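PDB 2B30: hydrolase, putative from Plasmodium vivax, which is of unknown specific function but probably acts as a metal-dependent phosphatase of the haloacid dehalogenase superfamily, Cof-like subfamily IIB. Local coordinates for residues 142-147 with 163-168; 157-162 with 211-216; 179-184 with 217-222; 261-266 with 276-281. One frame throughout, in Å; residues are numbered along the deposited sequence.

Interaction 1: residues 142-147 with 163-168; sequences ESNYVT and NRSIII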
loop_
_atom_site.group_PDB
_atom_site.type_symbol
_atom_site.label_atom_id
_atom_site.label_comp_id
_atom_site.label_asym_id
_atom_site.label_seq_id
_atom_site.Cartn_x
_atom_site.Cartn_y
_atom_site.Cartn_z
ATOM N N GLU A 142 -22.432 -9.981 0.378
ATOM C CA GLU A 142 -22.870 -10.223 1.756
ATOM C C GLU A 142 -23.238 -11.691 2.002
ATOM O O GLU A 142 -23.830 -12.017 3.027
ATOM C CB GLU A 142 -24.076 -9.330 2.083
ATOM C CG GLU A 142 -23.821 -7.840 1.911
ATOM C CD GLU A 142 -22.701 -7.298 2.811
ATOM O OE1 GLU A 142 -22.290 -7.985 3.778
ATOM O OE2 GLU A 142 -22.233 -6.168 2.546
ATOM N N SER A 143 -22.908 -12.567 1.054
ATOM C CA SER A 143 -23.184 -13.999 1.179
ATOM C C SER A 143 -21.894 -14.803 1.215
ATOM O O SER A 143 -20.868 -14.384 0.659
ATOM C CB SER A 143 -24.007 -14.494 -0.010
ATOM O OG SER A 143 -25.202 -13.766 -0.149
ATOM N N ASN A 144 -21.966 -15.965 1.860
ATOM C CA ASN A 144 -20.894 -16.945 1.791
ATOM C C ASN A 144 -21.438 -18.370 1.668
ATOM O O ASN A 144 -22.554 -18.663 2.097
ATOM C CB ASN A 144 -19.927 -16.783 2.970
ATOM C CG ASN A 144 -20.550 -17.131 4.305
ATOM O OD1 ASN A 144 -20.830 -18.291 4.582
ATOM N ND2 ASN A 144 -20.736 -16.129 5.153
ATOM N N TYR A 145 -20.653 -19.243 1.052
ATOM C CA TYR A 145 -21.140 -20.560 0.671
ATOM C C TYR A 145 -20.117 -21.633 0.980
ATOM O O TYR A 145 -18.924 -21.394 0.891
ATOM C CB TYR A 145 -21.460 -20.586 -0.826
ATOM C CG TYR A 145 -22.185 -19.352 -1.320
ATOM C CD1 TYR A 145 -23.574 -19.306 -1.358
ATOM C CD2 TYR A 145 -21.480 -18.227 -1.741
ATOM C CE1 TYR A 145 -24.235 -18.185 -1.802
ATOM C CE2 TYR A 145 -22.140 -17.097 -2.182
ATOM C CZ TYR A 145 -23.523 -17.089 -2.210
ATOM O OH TYR A 145 -24.212 -15.986 -2.647
ATOM N N VAL A 146 -20.595 -22.816 1.342
ATOM C CA VAL A 146 -19.723 -23.977 1.512
ATOM C C VAL A 146 -20.286 -25.191 0.777
ATOM O O VAL A 146 -21.434 -25.199 0.319
ATOM C CB VAL A 146 -19.514 -24.333 2.988
ATOM C CG1 VAL A 146 -18.829 -23.176 3.722
ATOM C CG2 VAL A 146 -20.837 -24.717 3.646
ATOM N N THR A 147 -19.465 -26.224 0.674
ATOM C CA THR A 147 -19.821 -27.394 -0.106
ATOM C C THR A 147 -20.526 -28.440 0.796
ATOM O O THR A 147 -20.288 -28.473 2.005
ATOM C CB THR A 147 -18.559 -27.916 -0.828
ATOM O OG1 THR A 147 -18.923 -28.587 -2.034
ATOM C CG2 THR A 147 -17.765 -28.818 0.046
ATOM N N ASN A 163 -24.020 -15.596 10.783
ATOM C CA ASN A 163 -25.063 -16.480 10.269
ATOM C C ASN A 163 -24.401 -17.672 9.620
ATOM O O ASN A 163 -23.273 -17.566 9.165
ATOM C CB ASN A 163 -25.967 -15.754 9.266
ATOM C CG ASN A 163 -26.919 -14.773 9.943
ATOM O OD1 ASN A 163 -28.139 -14.859 9.786
ATOM N ND2 ASN A 163 -26.364 -13.850 10.713
ATOM N N ARG A 164 -25.091 -18.807 9.595
ATOM C CA ARG A 164 -24.566 -20.030 8.982
ATOM C C ARG A 164 -24.336 -19.871 7.467
ATOM O O ARG A 164 -25.090 -19.186 6.783
ATOM C CB ARG A 164 -25.521 -21.205 9.254
ATOM N N SER A 165 -23.292 -20.505 6.954
ATOM C CA SER A 165 -23.019 -20.490 5.517
ATOM C C SER A 165 -24.061 -21.312 4.774
ATOM O O SER A 165 -24.564 -22.297 5.306
ATOM C CB SER A 165 -21.632 -21.088 5.210
ATOM O OG SER A 165 -20.590 -20.390 5.869
ATOM N N ILE A 166 -24.356 -20.925 3.532
ATOM C CA ILE A 166 -25.287 -21.676 2.688
ATOM C C ILE A 166 -24.574 -22.877 2.054
ATOM O O ILE A 166 -23.435 -22.760 1.570
ATOM C CB ILE A 166 -25.896 -20.823 1.571
ATOM C CG1 ILE A 166 -26.573 -19.571 2.130
ATOM C CG2 ILE A 166 -26.908 -21.649 0.783
ATOM C CD1 ILE A 166 -26.819 -18.493 1.055
ATOM N N ILE A 167 -25.258 -24.025 2.050
ATOM C CA ILE A 167 -24.658 -25.284 1.627
ATOM C C ILE A 167 -25.173 -25.679 0.254
ATOM O O ILE A 167 -26.364 -25.577 -0.033
ATOM C CB ILE A 167 -24.914 -26.401 2.654
ATOM C CG1 ILE A 167 -24.272 -26.032 4.002
ATOM C CG2 ILE A 167 -24.335 -27.727 2.162
ATOM C CD1 ILE A 167 -24.763 -26.855 5.193
ATOM N N ILE A 168 -24.259 -26.135 -0.594
ATOM C CA ILE A 168 -24.592 -26.478 -1.967
ATOM C C ILE A 168 -23.723 -27.631 -2.446
ATOM O O ILE A 168 -22.679 -27.904 -1.867
ATOM C CB ILE A 168 -24.436 -25.263 -2.906
ATOM C CG1 ILE A 168 -23.120 -24.531 -2.640
ATOM C CG2 ILE A 168 -25.606 -24.302 -2.725
ATOM C CD1 ILE A 168 -22.784 -23.494 -3.677
#
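Asn144 opens the contact with both its side chain and its backbone. Its CG stands in the crowded position between the backbone N and the carbonyl carbon (chi1 67°). This brings the amide oxygen across to segment 163-168, where Ser165 OG donates to Asn144 OD1 at 2.5 Å, in the plane of the amide carbonyl. Leu156 of helix 155-160 packs on both residues. The backbone oxygen of the same asparagine starts the strand pairing: Ile166 N donates to Asn144 O at 3.2 Å. Tyr145 pairs with Ile166, and their side chains run alongside each other on one face of the sheet. The Tyr145 ring lies oblique to the isoleucine tip, with Tyr145 CE1 3.9 Å from Ile166 CD1. Ile168 CD1 reaches the same face near Tyr145 CB, and Met173 of helix 170-173 packs there too. Val146 is buried and holds the strands through both backbone polar atoms. Its N donates to Ile166 O at 2.8 Å, nearly along the C=O axis, and its O accepts from Ile168 N at 3.1 Å. On the other face Val146 CG1 lies against Ser165 CB, while CG2 crosses Ile167 CG1 obliquely at 3.7 Å. Thr147 pairs with Ile168 by backbone, and their side chains diverge. Two parallel strands joined through helix 155-160 make a beta-alpha-beta unit, here at one edge of the mixed sheet of the cap domain.

Interaction 2: residues 157-162 with 211-216; sequences QKMYSE and TYNGHA
Met159 reaches out from helix 155-160 and lays its CE methyl against the amide tip of Asn213, 3.7 Å from Asn213 ND2. The two side chains meet tip to tip. The methionine chain bends at chi2 and again at chi3 (-76°), which brings CE to Asn213 and His215. The same methyl comes obliquely to the His215 ring, 4.4 Å from His215 NE2. Tyr160 approaches beside it with its phenol end. Tyr160 OH is 4.1 Å from Asn213 ND2 and 4.4 Å from His215 CD2. The tyrosine ring and the asparagine amide are turned 49° apart. These are loose van der Waals touches between side-chain ends, and little surface is buried.

Bonds within the loop fix its shape. Residues 211 to 214 form a type I beta turn, with Gly214 N donating to Thr211 O at 2.9 Å. Thr211 N also donates to His215 O at 2.7 Å, which closes the loop. Asn213 O sits over the centre of the His215 ring, 3.7 Å above its plane. On the imidazole, ND1 accepts from Leu186 N, which helps fix the rotation of the ring and suggests that the proton is on NE2. The Tyr160 side chain also lies about 3 Å, at the nearest atoms, from that of Asp35, a calcium ligand. The contact therefore spans from helix 155-160 to the hairpin loop joining strands 206-210 and 216-220, both in the cap.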
loop_
_atom_site.group_PDB
_atom_site.type_symbol
_atom_site.label_atom_id
_atom_site.label_comp_id
_atom_site.label_asym_id
_atom_site.label_seq_id
_atom_site.Cartn_x
_atom_site.Cartn_y
_atom_site.Cartn_z
ATOM N N GLN A 157 -20.740 -19.492 12.176
ATOM C CA GLN A 157 -21.829 -19.358 13.145
ATOM C C GLN A 157 -21.327 -19.630 14.563
ATOM O O GLN A 157 -21.486 -18.794 15.451
ATOM C CB GLN A 157 -23.002 -20.285 12.799
ATOM N N LYS A 158 -20.696 -20.785 14.766
ATOM C CA LYS A 158 -20.209 -21.172 16.096
ATOM C C LYS A 158 -18.956 -20.395 16.503
ATOM O O LYS A 158 -18.934 -19.797 17.575
ATOM C CB LYS A 158 -19.958 -22.683 16.167
ATOM N N MET A 159 -17.925 -20.382 15.659
ATOM C CA MET A 159 -16.654 -19.712 16.006
ATOM C C MET A 159 -16.730 -18.180 16.073
ATOM O O MET A 159 -16.049 -17.564 16.898
ATOM C CB MET A 159 -15.532 -20.089 15.025
ATOM C CG MET A 159 -14.866 -21.448 15.270
ATOM S SD MET A 159 -13.239 -21.296 16.049
ATOM C CE MET A 159 -12.193 -20.749 14.693
ATOM N N TYR A 160 -17.534 -17.566 15.204
ATOM C CA TYR A 160 -17.493 -16.103 15.036
ATOM C C TYR A 160 -18.850 -15.402 15.136
ATOM O O TYR A 160 -18.950 -14.233 14.802
ATOM C CB TYR A 160 -16.799 -15.748 13.710
ATOM C CG TYR A 160 -15.363 -16.241 13.635
ATOM C CD1 TYR A 160 -14.320 -15.507 14.197
ATOM C CD2 TYR A 160 -15.052 -17.447 13.015
ATOM C CE1 TYR A 160 -12.987 -15.962 14.138
ATOM C CE2 TYR A 160 -13.731 -17.908 12.942
ATOM C CZ TYR A 160 -12.700 -17.166 13.513
ATOM O OH TYR A 160 -11.401 -17.639 13.456
ATOM N N SER A 161 -19.878 -16.101 15.620
ATOM C CA SER A 161 -21.205 -15.498 15.861
ATOM C C SER A 161 -21.826 -14.846 14.615
ATOM O O SER A 161 -22.529 -13.838 14.722
ATOM C CB SER A 161 -21.131 -14.462 16.989
ATOM O OG SER A 161 -20.362 -14.935 18.076
ATOM N N GLU A 162 -21.550 -15.425 13.447
ATOM C CA GLU A 162 -22.147 -14.999 12.192
ATOM C C GLU A 162 -23.368 -15.859 11.915
ATOM O O GLU A 162 -23.721 -16.728 12.722
ATOM C CB GLU A 162 -21.147 -15.154 11.045
ATOM C CG GLU A 162 -20.062 -14.100 11.019
ATOM C CD GLU A 162 -19.404 -13.943 9.649
ATOM O OE1 GLU A 162 -19.928 -14.489 8.654
ATOM O OE2 GLU A 162 -18.360 -13.258 9.567
ATOM N N THR A 211 -4.741 -15.849 8.861
ATOM C CA THR A 211 -5.545 -15.475 10.033
ATOM C C THR A 211 -4.736 -15.756 11.292
ATOM O O THR A 211 -3.742 -16.484 11.246
ATOM C CB THR A 211 -6.900 -16.261 10.070
ATOM O OG1 THR A 211 -7.644 -15.990 8.877
ATOM C CG2 THR A 211 -7.773 -15.870 11.253
ATOM N N TYR A 212 -5.155 -15.149 12.402
ATOM C CA TYR A 212 -4.596 -15.453 13.721
ATOM C C TYR A 212 -4.583 -16.955 14.066
ATOM O O TYR A 212 -3.699 -17.403 14.794
ATOM C CB TYR A 212 -5.354 -14.682 14.806
ATOM C CG TYR A 212 -4.874 -14.995 16.204
ATOM C CD1 TYR A 212 -3.655 -14.498 16.671
ATOM C CD2 TYR A 212 -5.632 -15.797 17.053
ATOM C CE1 TYR A 212 -3.208 -14.782 17.951
ATOM C CE2 TYR A 212 -5.198 -16.092 18.330
ATOM C CZ TYR A 212 -3.987 -15.582 18.774
ATOM O OH TYR A 212 -3.563 -15.882 20.042
ATOM N N ASN A 213 -5.554 -17.713 13.551
ATOM C CA ASN A 213 -5.628 -19.165 13.746
ATOM C C ASN A 213 -5.033 -19.983 12.586
ATOM O O ASN A 213 -5.320 -21.180 12.445
ATOM C CB ASN A 213 -7.091 -19.581 13.965
ATOM C CG ASN A 213 -7.606 -19.227 15.347
ATOM O OD1 ASN A 213 -6.966 -18.485 16.095
ATOM N ND2 ASN A 213 -8.772 -19.765 15.697
ATOM N N GLY A 214 -4.216 -19.340 11.753
ATOM C CA GLY A 214 -3.504 -20.024 10.666
ATOM C C GLY A 214 -4.354 -20.403 9.465
ATOM O O GLY A 214 -3.976 -21.286 8.692
ATOM N N HIS A 215 -5.502 -19.740 9.306
ATOM C CA HIS A 215 -6.367 -19.934 8.135
ATOM C C HIS A 215 -5.934 -18.970 7.024
ATOM O O HIS A 215 -5.302 -17.946 7.299
ATOM C CB HIS A 215 -7.840 -19.704 8.499
ATOM C CG HIS A 215 -8.295 -20.450 9.722
ATOM N ND1 HIS A 215 -8.348 -21.827 9.782
ATOM C CD2 HIS A 215 -8.734 -20.005 10.925
ATOM C CE1 HIS A 215 -8.786 -22.198 10.973
ATOM N NE2 HIS A 215 -9.032 -21.111 11.685
ATOM N N ALA A 216 -6.259 -19.300 5.776
ATOM C CA ALA A 216 -5.896 -18.446 4.630
ATOM C C ALA A 216 -7.087 -17.621 4.151
ATOM O O ALA A 216 -8.110 -18.176 3.800
ATOM C CB ALA A 216 -5.346 -19.283 3.478
#

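Interaction 3: residues 179-184 with 217-222; sequences MNKLMI and EVTKLG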
loop_
_atom_site.group_PDB
_atom_site.type_symbol
_atom_site.label_atom_id
_atom_site.label_comp_id
_atom_site.label_asym_id
_atom_site.label_seq_id
_atom_site.Cartn_x
_atom_site.Cartn_y
_atom_site.Cartn_z
ATOM N N MET A 179 -15.299 -14.779 -6.917
ATOM C CA MET A 179 -15.652 -14.475 -5.520
ATOM C C MET A 179 -14.867 -13.259 -5.064
ATOM O O MET A 179 -13.821 -12.951 -5.634
ATOM C CB MET A 179 -15.272 -15.638 -4.593
ATOM C CG MET A 179 -16.089 -16.889 -4.771
ATOM S SD MET A 179 -17.768 -16.723 -4.180
ATOM C CE MET A 179 -18.518 -18.085 -5.058
ATOM N N ASN A 180 -15.355 -12.585 -4.025
ATOM C CA ASN A 180 -14.585 -11.521 -3.374
ATOM C C ASN A 180 -13.491 -12.107 -2.486
ATOM O O ASN A 180 -12.408 -11.524 -2.352
ATOM C CB ASN A 180 -15.484 -10.633 -2.522
ATOM C CG ASN A 180 -16.495 -9.858 -3.342
ATOM O OD1 ASN A 180 -17.643 -10.273 -3.470
ATOM N ND2 ASN A 180 -16.079 -8.718 -3.883
ATOM N N LYS A 181 -13.789 -13.247 -1.869
ATOM C CA LYS A 181 -12.852 -13.880 -0.954
ATOM C C LYS A 181 -13.079 -15.379 -0.786
ATOM O O LYS A 181 -14.220 -15.834 -0.710
ATOM C CB LYS A 181 -12.940 -13.210 0.420
ATOM C CG LYS A 181 -12.053 -13.835 1.494
ATOM C CD LYS A 181 -12.024 -12.969 2.732
ATOM C CE LYS A 181 -13.259 -13.158 3.598
ATOM N NZ LYS A 181 -12.934 -13.929 4.806
ATOM N N LEU A 182 -11.983 -16.131 -0.722
ATOM C CA LEU A 182 -12.020 -17.517 -0.255
ATOM C C LEU A 182 -11.266 -17.584 1.072
ATOM O O LEU A 182 -10.078 -17.243 1.130
ATOM C CB LEU A 182 -11.375 -18.483 -1.257
ATOM C CG LEU A 182 -11.803 -18.461 -2.722
ATOM C CD1 LEU A 182 -11.260 -19.686 -3.422
ATOM C CD2 LEU A 182 -13.301 -18.429 -2.873
ATOM N N MET A 183 -11.955 -17.993 2.136
ATOM C CA MET A 183 -11.298 -18.252 3.412
ATOM C C MET A 183 -11.110 -19.745 3.565
ATOM O O MET A 183 -12.058 -20.462 3.881
ATOM C CB MET A 183 -12.112 -17.728 4.587
ATOM C CG MET A 183 -11.352 -17.784 5.902
ATOM S SD MET A 183 -12.441 -18.128 7.280
ATOM C CE MET A 183 -11.267 -18.124 8.640
ATOM N N ILE A 184 -9.889 -20.213 3.334
ATOM C CA ILE A 184 -9.580 -21.635 3.462
ATOM C C ILE A 184 -9.344 -21.948 4.944
ATOM O O ILE A 184 -8.359 -21.498 5.535
ATOM C CB ILE A 184 -8.353 -22.036 2.611
ATOM C CG1 ILE A 184 -8.540 -21.596 1.151
ATOM C CG2 ILE A 184 -8.131 -23.542 2.659
ATOM C CD1 ILE A 184 -7.362 -21.944 0.250
ATOM N N GLU A 217 -6.946 -16.297 4.155
ATOM C CA GLU A 217 -7.923 -15.403 3.546
ATOM C C GLU A 217 -7.380 -14.967 2.193
ATOM O O GLU A 217 -6.343 -14.309 2.128
ATOM C CB GLU A 217 -8.171 -14.180 4.431
ATOM C CG GLU A 217 -9.168 -14.417 5.552
ATOM C CD GLU A 217 -9.510 -13.140 6.328
ATOM O OE1 GLU A 217 -8.608 -12.289 6.568
ATOM O OE2 GLU A 217 -10.697 -12.989 6.705
ATOM N N VAL A 218 -8.080 -15.341 1.125
ATOM C CA VAL A 218 -7.645 -15.078 -0.257
ATOM C C VAL A 218 -8.497 -13.992 -0.914
ATOM O O VAL A 218 -9.686 -14.179 -1.099
ATOM C CB VAL A 218 -7.761 -16.351 -1.099
ATOM C CG1 VAL A 218 -7.298 -16.111 -2.522
ATOM C CG2 VAL A 218 -6.957 -17.458 -0.459
ATOM N N THR A 219 -7.880 -12.866 -1.268
ATOM C CA THR A 219 -8.574 -11.763 -1.959
ATOM C C THR A 219 -7.824 -11.346 -3.216
ATOM O O THR A 219 -6.717 -11.822 -3.474
ATOM C CB THR A 219 -8.736 -10.533 -1.045
ATOM O OG1 THR A 219 -7.508 -10.274 -0.349
ATOM C CG2 THR A 219 -9.844 -10.763 -0.032
ATOM N N LYS A 220 -8.442 -10.467 -4.002
ATOM C CA LYS A 220 -7.831 -9.926 -5.222
ATOM C C LYS A 220 -6.480 -9.252 -4.931
ATOM O O LYS A 220 -6.285 -8.680 -3.857
ATOM C CB LYS A 220 -8.787 -8.918 -5.870
ATOM C CG LYS A 220 -8.398 -8.444 -7.283
ATOM C CD LYS A 220 -9.367 -7.375 -7.777
ATOM C CE LYS A 220 -9.323 -7.199 -9.287
ATOM N NZ LYS A 220 -10.457 -6.341 -9.738
ATOM N N LEU A 221 -5.561 -9.327 -5.891
ATOM C CA LEU A 221 -4.223 -8.744 -5.747
ATOM C C LEU A 221 -4.292 -7.232 -5.731
ATOM O O LEU A 221 -5.120 -6.641 -6.413
ATOM C CB LEU A 221 -3.326 -9.182 -6.908
ATOM C CG LEU A 221 -1.854 -8.748 -6.856
ATOM C CD1 LEU A 221 -1.107 -9.488 -5.771
ATOM C CD2 LEU A 221 -1.170 -8.961 -8.195
ATOM N N GLY A 222 -3.406 -6.605 -4.966
ATOM C CA GLY A 222 -3.310 -5.145 -4.933
ATOM C C GLY A 222 -4.287 -4.443 -4.007
ATOM O O GLY A 222 -4.340 -3.204 -3.987
HETATM O O HOH W 1 -11.584 -9.829 -4.267
#
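Lys181 and Glu217 cross obliquely on one face of an antiparallel strand pair in the cap domain's mixed sheet. The lysine leaves its strand with CG anti to the backbone N (chi1 177°), runs past Thr219, then bends at chi3 (80°) and chi4. That bend carries NZ to the glutamate, where Lys181 NZ makes a salt bridge with Glu217 OE2 at 3.1 Å. The ammonium group comes from above the carboxylate plane, 33° out of it. Glu217 OE1 has a weak hydrogen bond to Asn98. The positive charge probably favours the ionised glutamate, whose nearest side-chain atom is about 8 Å from the bound calcium. Met183, two residues on in the lysine's strand, meets the same glutamate, with Met183 CG 4.0 Å from Glu217 CG. Thr219 lies alongside the lysine stem, with CG2 near Lys181 CB. On the opposite face Leu182 CB meets Val218 CB at 4.2 Å, with Leu123 and Leu127 of helix 117-129 against the leucine. Leu182 and Val218 form the hydrogen-bonded pair: Leu182 N donates to Val218 O at 3.0 Å, on a lone pair, and Val218 N returns the bond to Leu182 O at 2.8 Å. Just before this, Asn180 and Lys181 both face His139 in a classic beta bulge. Here a water spans the strands, donating to Asn180 O at 2.7 Å and accepting from Lys220 N at 3.2 Å.

Interaction 4: residues 261-266 with 276-281; sequences YSFAVA and AKCVLP
Ser262 OG is held by two partners: Lys277 N donates to it at 3.0 Å, and it also bonds to Leu256 O. The hydroxyl reaches both from the crowded position between its backbone N and carbonyl carbon (chi1 67°). Lys277 N is shared, since it also donates to Ser262 O at 3.1 Å from above the carbonyl plane. Cys278 N adds a weak bond to that same oxygen. Further along, Ala264 N donates to Cys278 O at 3.0 Å, and Leu280 N to Ala264 O at 2.7 Å, nearly along the C=O axis. Strand 261-264, helix 270-275 and strand 278-279 form a beta-alpha-beta unit, with 278-279 as the edge strand of the Rossmann-like HAD core sheet. Phe263 and Cys278 share one face of this pair. The cysteine sits obliquely to the ring, with Cys278 CB 3.6 Å from Phe263 CE1. Its SG, anti to the backbone N, makes a sulfur-aromatic contact 5.0 Å from the ring centroid. Leu280 CD2 also touches this ring, at Phe263 CD1. On the other face Ala264 CB packs on Ala276 CB at 3.8 Å. Lys277 lies alongside Tyr261. Ala21 of helix 18-21 touches both Phe263 and Cys278, and its O takes a bond from Lys277 NZ. Asn204 of the second subunit packs on Ser262 and Lys277, and Lys203 of that subunit donates to Ala276 O.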
loop_
_atom_site.group_PDB
_atom_site.type_symbol
_atom_site.label_atom_id
_atom_site.label_comp_id
_atom_site.label_asym_id
_atom_site.label_seq_id
_atom_site.Cartn_x
_atom_site.Cartn_y
_atom_site.Cartn_z
ATOM N N TYR A 261 -1.653 8.049 13.862
ATOM C CA TYR A 261 -2.236 7.670 15.140
ATOM C C TYR A 261 -2.712 6.231 15.058
ATOM O O TYR A 261 -3.916 5.960 15.110
ATOM C CB TYR A 261 -3.347 8.647 15.541
ATOM C CG TYR A 261 -2.817 10.053 15.559
ATOM C CD1 TYR A 261 -1.885 10.449 16.508
ATOM C CD2 TYR A 261 -3.189 10.970 14.593
ATOM C CE1 TYR A 261 -1.358 11.731 16.504
ATOM C CE2 TYR A 261 -2.676 12.250 14.586
ATOM C CZ TYR A 261 -1.762 12.627 15.533
ATOM O OH TYR A 261 -1.258 13.910 15.494
ATOM N N SER A 262 -1.739 5.325 14.929
ATOM C CA SER A 262 -2.006 3.904 14.757
ATOM C C SER A 262 -1.623 3.156 16.011
ATOM O O SER A 262 -0.539 3.357 16.583
ATOM C CB SER A 262 -1.259 3.331 13.545
ATOM O OG SER A 262 0.147 3.328 13.729
ATOM N N PHE A 263 -2.522 2.282 16.438
ATOM C CA PHE A 263 -2.373 1.610 17.712
ATOM C C PHE A 263 -2.575 0.116 17.571
ATOM O O PHE A 263 -3.539 -0.323 16.944
ATOM C CB PHE A 263 -3.371 2.202 18.704
ATOM C CG PHE A 263 -3.066 3.622 19.069
ATOM C CD1 PHE A 263 -2.221 3.913 20.128
ATOM C CD2 PHE A 263 -3.595 4.668 18.336
ATOM C CE1 PHE A 263 -1.924 5.231 20.456
ATOM C CE2 PHE A 263 -3.301 5.980 18.660
ATOM C CZ PHE A 263 -2.459 6.259 19.721
ATOM N N ALA A 264 -1.657 -0.661 18.146
ATOM C CA ALA A 264 -1.806 -2.119 18.193
ATOM C C ALA A 264 -2.214 -2.559 19.589
ATOM O O ALA A 264 -1.634 -2.128 20.576
ATOM C CB ALA A 264 -0.532 -2.803 17.779
ATOM N N VAL A 265 -3.228 -3.412 19.669
ATOM C CA VAL A 265 -3.657 -3.957 20.958
ATOM C C VAL A 265 -2.532 -4.764 21.604
ATOM O O VAL A 265 -1.642 -5.271 20.918
ATOM C CB VAL A 265 -4.920 -4.855 20.833
ATOM C CG1 VAL A 265 -6.181 -4.018 20.774
ATOM C CG2 VAL A 265 -4.833 -5.780 19.617
ATOM N N ALA A 266 -2.585 -4.871 22.930
ATOM C CA ALA A 266 -1.630 -5.674 23.706
ATOM C C ALA A 266 -1.486 -7.091 23.161
ATOM O O ALA A 266 -0.383 -7.658 23.162
ATOM C CB ALA A 266 -2.067 -5.733 25.147
ATOM N N ALA A 276 2.813 -0.429 14.010
ATOM C CA ALA A 276 2.013 0.608 14.650
ATOM C C ALA A 276 2.910 1.614 15.354
ATOM O O ALA A 276 4.081 1.349 15.570
ATOM C CB ALA A 276 1.045 -0.019 15.646
ATOM N N LYS A 277 2.355 2.766 15.706
ATOM C CA LYS A 277 3.113 3.807 16.407
ATOM C C LYS A 277 3.289 3.408 17.857
ATOM O O LYS A 277 4.341 3.634 18.467
ATOM C CB LYS A 277 2.374 5.145 16.362
ATOM C CG LYS A 277 3.225 6.364 16.728
ATOM C CD LYS A 277 2.340 7.539 17.158
ATOM C CE LYS A 277 2.811 8.885 16.600
ATOM N NZ LYS A 277 1.886 10.008 17.001
ATOM N N CYS A 278 2.240 2.798 18.398
ATOM C CA CYS A 278 2.131 2.623 19.817
ATOM C C CYS A 278 1.337 1.369 20.154
ATOM O O CYS A 278 0.256 1.141 19.608
ATOM C CB CYS A 278 1.449 3.859 20.372
ATOM S SG CYS A 278 1.359 3.920 22.131
ATOM N N VAL A 279 1.892 0.553 21.046
ATOM C CA VAL A 279 1.234 -0.651 21.525
ATOM C C VAL A 279 0.409 -0.273 22.745
ATOM O O VAL A 279 0.920 0.366 23.672
ATOM C CB VAL A 279 2.256 -1.734 21.942
ATOM C CG1 VAL A 279 1.527 -3.020 22.402
ATOM C CG2 VAL A 279 3.226 -2.031 20.810
ATOM N N LEU A 280 -0.853 -0.671 22.766
ATOM C CA LEU A 280 -1.701 -0.350 23.912
ATOM C C LEU A 280 -1.292 -1.190 25.132
ATOM O O LEU A 280 -0.853 -2.325 24.998
ATOM C CB LEU A 280 -3.183 -0.551 23.568
ATOM C CG LEU A 280 -3.778 0.421 22.532
ATOM C CD1 LEU A 280 -5.132 -0.064 22.049
ATOM C CD2 LEU A 280 -3.919 1.825 23.086
ATOM N N PRO A 281 -1.425 -0.629 26.337
ATOM C CA PRO A 281 -1.112 -1.416 27.523
ATOM C C PRO A 281 -2.216 -2.408 27.877
ATOM O O PRO A 281 -2.076 -3.171 28.830
ATOM C CB PRO A 281 -1.002 -0.350 28.611
ATOM C CG PRO A 281 -1.950 0.691 28.195
ATOM C CD PRO A 281 -1.863 0.735 26.691
#

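In the fold
Interactions 1, 2 and 3 belong to the cap, and interaction 4 to the core. Interaction 1 joins edge strand 166-168 of the cap sheet to 143-147; interaction 3 joins inner strands. Interaction 2 touches both: Asn144 packs on Glu162, and Ala216 O probably accepts from Ile184 N at 2.7 Å. The centre of interaction 4 is about 27 Å from that of interaction 3 and 35 Å from that of interaction 1. The calcium site of Asp33, Asp35 and Asp248 lies between. The nearest side-chain atoms of Tyr160 (about 9 Å), Glu217 and Val265 (each about 8 Å) are too far from the ion to be ligands. Interactions 3 and 4 also both touch the second subunit.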